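Local coordinates for protein metallophosphoesterase (PDB 4J6O) that probably removes phosphate from RNA 2',3'-phosphate ends as the manganese-dependent, calcineurin-like phosphatase component of the bacterial Pnkp-Hen1 RNA repair system, at residues V67-I73 with L115-Q121; A89-P93 with L140-L146. One frame throughout, in Å; residues are numbered along the deposited sequence.

Contact 1: V67-I73 with L115-Q121; sequences VDRGPKI and LDRTLEQ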
loop_
_atom_site.group_PDB
_atom_site.type_symbol
_atom_site.label_atom_id
_atom_site.label_comp_id
_atom_site.label_asym_id
_atom_site.label_seq_id
_atom_site.Cartn_x
_atom_site.Cartn_y
_atom_site.Cartn_z
ATOM N N VAL A 67 1.740 -5.958 -5.019
ATOM C CA VAL A 67 2.278 -7.108 -5.719
ATOM C C VAL A 67 3.115 -7.992 -4.814
ATOM O O VAL A 67 3.339 -7.657 -3.665
ATOM C CB VAL A 67 3.128 -6.621 -6.933
ATOM C CG1 VAL A 67 2.287 -5.692 -7.852
ATOM C CG2 VAL A 67 4.349 -5.843 -6.454
ATOM N N ASP A 68 3.481 -9.173 -5.335
ATOM C CA ASP A 68 4.311 -10.188 -4.661
ATOM C C ASP A 68 3.540 -11.083 -3.716
ATOM O O ASP A 68 2.541 -10.652 -3.125
ATOM C CB ASP A 68 5.499 -9.543 -3.938
ATOM C CG ASP A 68 6.540 -8.959 -4.924
ATOM O OD1 ASP A 68 6.324 -9.014 -6.149
ATOM O OD2 ASP A 68 7.539 -8.411 -4.435
ATOM N N ARG A 69 3.959 -12.351 -3.655
ATOM C CA ARG A 69 3.571 -13.346 -2.645
ATOM C C ARG A 69 2.252 -14.024 -2.903
ATOM O O ARG A 69 2.167 -15.252 -2.939
ATOM C CB ARG A 69 3.545 -12.812 -1.222
ATOM C CG ARG A 69 4.929 -12.376 -0.708
ATOM C CD ARG A 69 4.854 -11.964 0.743
ATOM N NE ARG A 69 6.185 -11.636 1.296
ATOM C CZ ARG A 69 6.569 -10.411 1.631
ATOM N NH1 ARG A 69 5.765 -9.359 1.434
ATOM N NH2 ARG A 69 7.790 -10.205 2.144
ATOM N N GLY A 70 1.211 -13.218 -3.063
ATOM C CA GLY A 70 -0.132 -13.795 -3.128
ATOM C C GLY A 70 -0.583 -14.368 -4.460
ATOM O O GLY A 70 0.120 -14.278 -5.469
ATOM N N PRO A 71 -1.792 -14.929 -4.497
ATOM C CA PRO A 71 -2.246 -15.779 -5.596
ATOM C C PRO A 71 -2.881 -15.059 -6.769
ATOM O O PRO A 71 -3.015 -15.692 -7.820
ATOM C CB PRO A 71 -3.313 -16.645 -4.924
ATOM C CG PRO A 71 -3.874 -15.722 -3.914
ATOM C CD PRO A 71 -2.707 -15.008 -3.331
ATOM N N LYS A 72 -3.228 -13.772 -6.616
ATOM C CA LYS A 72 -4.046 -13.073 -7.607
ATOM C C LYS A 72 -3.518 -11.656 -7.828
ATOM O O LYS A 72 -4.238 -10.675 -7.829
ATOM C CB LYS A 72 -5.537 -13.092 -7.206
ATOM C CG LYS A 72 -6.161 -14.446 -7.451
ATOM C CD LYS A 72 -7.645 -14.385 -7.151
ATOM C CE LYS A 72 -8.304 -15.772 -7.288
ATOM N NZ LYS A 72 -9.814 -15.579 -7.287
ATOM N N ILE A 73 -2.204 -11.551 -7.966
ATOM C CA ILE A 73 -1.554 -10.266 -8.156
ATOM C C ILE A 73 -2.072 -9.443 -9.384
ATOM O O ILE A 73 -2.258 -8.234 -9.279
ATOM C CB ILE A 73 -0.048 -10.506 -8.265
ATOM C CG1 ILE A 73 0.428 -11.152 -6.961
ATOM C CG2 ILE A 73 0.662 -9.205 -8.560
ATOM C CD1 ILE A 73 1.859 -11.833 -7.032
ATOM N N LEU A 115 8.551 -11.958 -5.334
ATOM C CA LEU A 115 8.588 -11.362 -6.666
ATOM C C LEU A 115 8.431 -12.421 -7.753
ATOM O O LEU A 115 7.868 -12.163 -8.823
ATOM C CB LEU A 115 9.874 -10.524 -6.880
ATOM C CG LEU A 115 10.091 -9.930 -8.284
ATOM C CD1 LEU A 115 8.973 -8.991 -8.729
ATOM C CD2 LEU A 115 11.389 -9.157 -8.235
ATOM N N ASP A 116 8.906 -13.622 -7.473
ATOM C CA ASP A 116 8.752 -14.714 -8.423
ATOM C C ASP A 116 7.266 -14.903 -8.740
ATOM O O ASP A 116 6.910 -15.138 -9.891
ATOM C CB ASP A 116 9.348 -16.021 -7.897
ATOM C CG ASP A 116 8.576 -16.572 -6.689
ATOM O OD1 ASP A 116 8.364 -15.812 -5.729
ATOM O OD2 ASP A 116 8.190 -17.764 -6.713
ATOM N N ARG A 117 6.406 -14.795 -7.727
ATOM C CA ARG A 117 4.998 -15.019 -8.002
ATOM C C ARG A 117 4.457 -13.922 -8.907
ATOM O O ARG A 117 3.672 -14.196 -9.786
ATOM C CB ARG A 117 4.121 -15.038 -6.727
ATOM C CG ARG A 117 4.609 -15.940 -5.619
ATOM C CD ARG A 117 4.697 -17.359 -6.096
ATOM N NE ARG A 117 5.476 -18.211 -5.198
ATOM C CZ ARG A 117 5.007 -18.771 -4.085
ATOM N NH1 ARG A 117 3.750 -18.563 -3.692
ATOM N NH2 ARG A 117 5.803 -19.542 -3.357
ATOM N N THR A 118 4.886 -12.676 -8.699
ATOM C CA THR A 118 4.368 -11.562 -9.506
ATOM C C THR A 118 4.768 -11.818 -10.962
ATOM O O THR A 118 3.975 -11.646 -11.897
ATOM C CB THR A 118 4.969 -10.206 -9.071
ATOM O OG1 THR A 118 4.563 -9.921 -7.725
ATOM C CG2 THR A 118 4.502 -9.037 -10.007
ATOM N N LEU A 119 6.007 -12.242 -11.145
ATOM C CA LEU A 119 6.524 -12.344 -12.500
ATOM C C LEU A 119 5.836 -13.461 -13.268
ATOM O O LEU A 119 5.508 -13.321 -14.449
ATOM C CB LEU A 119 8.024 -12.558 -12.468
ATOM C CG LEU A 119 8.791 -11.329 -11.965
ATOM C CD1 LEU A 119 10.287 -11.672 -11.800
ATOM C CD2 LEU A 119 8.567 -10.124 -12.877
ATOM N N GLU A 120 5.601 -14.568 -12.581
ATOM C CA GLU A 120 4.957 -15.701 -13.227
ATOM C C GLU A 120 3.477 -15.442 -13.498
ATOM O O GLU A 120 2.925 -15.928 -14.483
ATOM C CB GLU A 120 5.166 -16.974 -12.426
ATOM C CG GLU A 120 4.379 -17.071 -11.167
ATOM C CD GLU A 120 4.822 -18.253 -10.320
ATOM O OE1 GLU A 120 5.950 -18.761 -10.529
ATOM O OE2 GLU A 120 4.040 -18.681 -9.443
ATOM N N GLN A 121 2.861 -14.620 -12.661
ATOM C CA GLN A 121 1.492 -14.200 -12.912
ATOM C C GLN A 121 1.398 -13.133 -14.014
ATOM O O GLN A 121 0.471 -13.136 -14.826
ATOM C CB GLN A 121 0.823 -13.771 -11.602
ATOM C CG GLN A 121 0.660 -14.974 -10.639
ATOM C CD GLN A 121 0.106 -14.545 -9.284
ATOM O OE1 GLN A 121 -0.677 -13.619 -9.221
ATOM N NE2 GLN A 121 0.578 -15.188 -8.190
HETATM O O HOH W 1 1.210 -17.372 -4.159
#

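Contact 2: A89-P93 with L140-L146; sequences ALCVP and LVSHYVL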
loop_
_atom_site.group_PDB
_atom_site.type_symbol
_atom_site.label_atom_id
_atom_site.label_comp_id
_atom_site.label_asym_id
_atom_site.label_seq_id
_atom_site.Cartn_x
_atom_site.Cartn_y
_atom_site.Cartn_z
ATOM N N ALA A 89 -10.091 6.019 -5.990
ATOM C CA ALA A 89 -8.930 5.705 -5.137
ATOM C C ALA A 89 -7.669 6.521 -5.433
ATOM O O ALA A 89 -7.471 7.063 -6.535
ATOM C CB ALA A 89 -8.595 4.209 -5.239
ATOM N N LEU A 90 -6.808 6.587 -4.415
ATOM C CA LEU A 90 -5.425 6.954 -4.632
ATOM C C LEU A 90 -4.534 5.817 -4.091
ATOM O O LEU A 90 -4.973 4.986 -3.314
ATOM C CB LEU A 90 -5.031 8.233 -3.891
ATOM C CG LEU A 90 -5.787 9.546 -4.203
ATOM C CD1 LEU A 90 -5.380 10.628 -3.232
ATOM C CD2 LEU A 90 -5.539 9.965 -5.620
ATOM N N CYS A 91 -3.300 5.786 -4.565
ATOM C CA CYS A 91 -2.368 4.738 -4.139
ATOM C C CYS A 91 -0.998 5.364 -3.927
ATOM O O CYS A 91 -0.547 6.252 -4.715
ATOM C CB CYS A 91 -2.278 3.679 -5.245
ATOM S SG CYS A 91 -1.360 2.154 -4.790
ATOM N N VAL A 92 -0.339 4.946 -2.853
ATOM C CA VAL A 92 1.054 5.337 -2.625
ATOM C C VAL A 92 1.838 4.053 -2.789
ATOM O O VAL A 92 1.325 2.930 -2.693
ATOM C CB VAL A 92 1.280 6.007 -1.230
ATOM C CG1 VAL A 92 0.474 7.296 -1.171
ATOM C CG2 VAL A 92 0.857 5.086 -0.083
ATOM N N PRO A 93 3.094 4.195 -3.129
ATOM C CA PRO A 93 3.857 3.014 -3.471
ATOM C C PRO A 93 4.476 2.303 -2.272
ATOM O O PRO A 93 4.939 2.923 -1.340
ATOM C CB PRO A 93 4.970 3.607 -4.371
ATOM C CG PRO A 93 5.254 4.936 -3.729
ATOM C CD PRO A 93 3.824 5.446 -3.377
ATOM N N LEU A 140 3.127 6.835 -9.211
ATOM C CA LEU A 140 2.748 6.893 -7.798
ATOM C C LEU A 140 3.617 7.896 -7.018
ATOM O O LEU A 140 4.842 7.913 -7.141
ATOM C CB LEU A 140 2.810 5.506 -7.148
ATOM C CG LEU A 140 1.919 4.449 -7.795
ATOM C CD1 LEU A 140 2.140 3.068 -7.128
ATOM C CD2 LEU A 140 0.441 4.823 -7.746
ATOM N N VAL A 141 2.927 8.743 -6.249
ATOM C CA VAL A 141 3.472 9.782 -5.383
ATOM C C VAL A 141 3.902 9.153 -4.037
ATOM O O VAL A 141 3.194 8.265 -3.555
ATOM C CB VAL A 141 2.350 10.824 -5.142
ATOM C CG1 VAL A 141 2.794 11.910 -4.202
ATOM C CG2 VAL A 141 1.861 11.444 -6.474
ATOM N N SER A 142 5.042 9.583 -3.464
ATOM C CA SER A 142 5.585 8.961 -2.233
ATOM C C SER A 142 4.614 8.917 -1.045
ATOM O O SER A 142 4.518 7.904 -0.339
ATOM C CB SER A 142 6.893 9.662 -1.836
ATOM O OG SER A 142 6.633 10.957 -1.326
ATOM N N HIS A 143 3.877 10.001 -0.857
ATOM C CA HIS A 143 2.886 10.054 0.225
ATOM C C HIS A 143 1.929 11.162 -0.107
ATOM O O HIS A 143 2.160 11.942 -1.005
ATOM C CB HIS A 143 3.550 10.340 1.572
ATOM C CG HIS A 143 4.192 11.709 1.674
ATOM N ND1 HIS A 143 5.338 12.064 0.972
ATOM C CD2 HIS A 143 3.854 12.790 2.423
ATOM C CE1 HIS A 143 5.688 13.295 1.320
ATOM N NE2 HIS A 143 4.799 13.771 2.174
ATOM N N TYR A 144 0.814 11.204 0.618
ATOM C CA TYR A 144 -0.117 12.301 0.417
ATOM C C TYR A 144 -0.397 12.953 1.747
ATOM O O TYR A 144 -0.500 12.277 2.760
ATOM C CB TYR A 144 -1.432 11.817 -0.166
ATOM C CG TYR A 144 -1.382 11.416 -1.604
ATOM C CD1 TYR A 144 -1.182 12.364 -2.595
ATOM C CD2 TYR A 144 -1.549 10.104 -1.986
ATOM C CE1 TYR A 144 -1.169 12.013 -3.930
ATOM C CE2 TYR A 144 -1.547 9.732 -3.321
ATOM C CZ TYR A 144 -1.370 10.713 -4.303
ATOM O OH TYR A 144 -1.333 10.395 -5.649
ATOM N N VAL A 145 -0.421 14.284 1.744
ATOM C CA VAL A 145 -0.955 15.044 2.878
ATOM C C VAL A 145 -2.369 15.438 2.492
ATOM O O VAL A 145 -2.589 16.178 1.511
ATOM C CB VAL A 145 -0.081 16.303 3.177
ATOM C CG1 VAL A 145 -0.560 16.989 4.433
ATOM C CG2 VAL A 145 1.424 15.879 3.331
ATOM N N LEU A 146 -3.336 14.996 3.289
ATOM C CA LEU A 146 -4.730 15.168 2.923
ATOM C C LEU A 146 -5.493 15.955 3.987
ATOM O O LEU A 146 -4.988 16.158 5.101
ATOM C CB LEU A 146 -5.371 13.784 2.835
ATOM C CG LEU A 146 -4.738 12.886 1.788
ATOM C CD1 LEU A 146 -4.432 11.513 2.401
ATOM C CD2 LEU A 146 -5.775 12.640 0.752
HETATM O O HOH W 2 0.066 8.334 -6.330
HETATM O O HOH W 3 4.448 5.203 0.203
#

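Contact 1: V67-I73 with L115-Q121
Gln-121 lays its terminal amide against the turn of backbone formed by Gly-70 to Ile-73. Its NE2 gives a nearly straight hydrogen bond to Gly-70 O (2.9 Å, 167° at the hydrogen), with the oxygen close to the amide plane. Its OE1 accepts from the backbone N of Ile-73 at 2.9 Å. That N lies in the carbonyl plane of the Gln-121 amide, but the bond is more bent at the hydrogen, 139°. CG stands beside the backbone N (chi1 -66°) and the chain runs out straight beyond it, which carries the amide to the loop. Two bonds of opposite sense fix the rotation of the amide. Thr-118 holds the other end of the loop. Its OG1 donates to Asp-68 OD1 at 2.5 Å, on the anti lone pair of the carboxylate. Ile-73 passes across Thr-118 at about a right angle, with CD1 3.4 Å from Thr-118 OG1. Arg-117 CG lies 3.7 Å from Arg-69 O. Water 1 joins that oxygen to Arg-117 NH1 and sits at the guanidinium edge. Asp-116 OD2 salt-bridges Arg-117 NE within the helix. Arg-69 also hydrogen-bonds a citrate, probably from the crystallisation liquor. Polar bonds at both ends and Ile-73 between them tie helix 115-122 to this loop beside the metal site, consistent with Thr-118 orienting the Asp-68 carboxylate, whose OD2 bonds to His-96 ND1.

Contact 2: A89-P93 with L140-L146
Leu-90 CD1 sits over one face of the Tyr-144 ring, 4.0 Å from its centroid and 15° off the normal. This is a CH-pi contact, shifted toward the ring rim. CD1 ends above the ring while Leu-90 CB meets Tyr-144 CE2. Val-92 reaches the same ring obliquely, with CG1 3.6 Å from Tyr-144 CD2. The two side chains run alongside each other, pointing opposite ways. Leu-140 forks over the backbone of the 89-93 segment. Its CD2 lies 3.5 Å from Cys-91 O, and its CD1 rests on Pro-93 CB. CG leans to the backbone N side (chi1 -59°), and the two methyls are split between these neighbours. Pro-93 CD is close to Val-141 O, 2.9 Å away. The segments make no direct hydrogen bond, and water fills that role. Water 2 bonds to Cys-91 O, Val-141 N and Tyr-144 OH, the last at 2.6 Å. Water 3 donates to both Pro-93 O and Ser-142 O. Strands 89-91 and 143-146 belong to different sheets. The axes of these short segments approach to 8.9 Å, with their N-to-C directions 133° apart. Leu-90 pairs with strand 59-62 through its backbone, and Tyr-144 with strand 151-154, so the contact bridges the two main sheets of the calcineurin-like fold. Helix 168-176 touches Pro-93, Ser-142 and His-143.

How the contacts relate
Contact 1 and contact 2 lie on opposite sides of the chain's centre. Their centres are 22 Å apart, and their nearest atoms are about 9 Å apart without touching. Their segments alternate along the chain. Helix 73-86 links 67-73 to strand 89-91, and helix 127-138 links helix 115-122 to 140-146. Contact 1 is nearer the metal site of Asp-19, His-21 and Asp-65. The nearest side-chain atom of Arg-69 is about 4 Å from manganese, and Val-67 O hydrogen-bonds His-21. Contact 2 is more deeply buried, with the nearest side-chain atom of Pro-93 about 11 Å from manganese. One holds a loop beside the metal; the other joins the two main sheets.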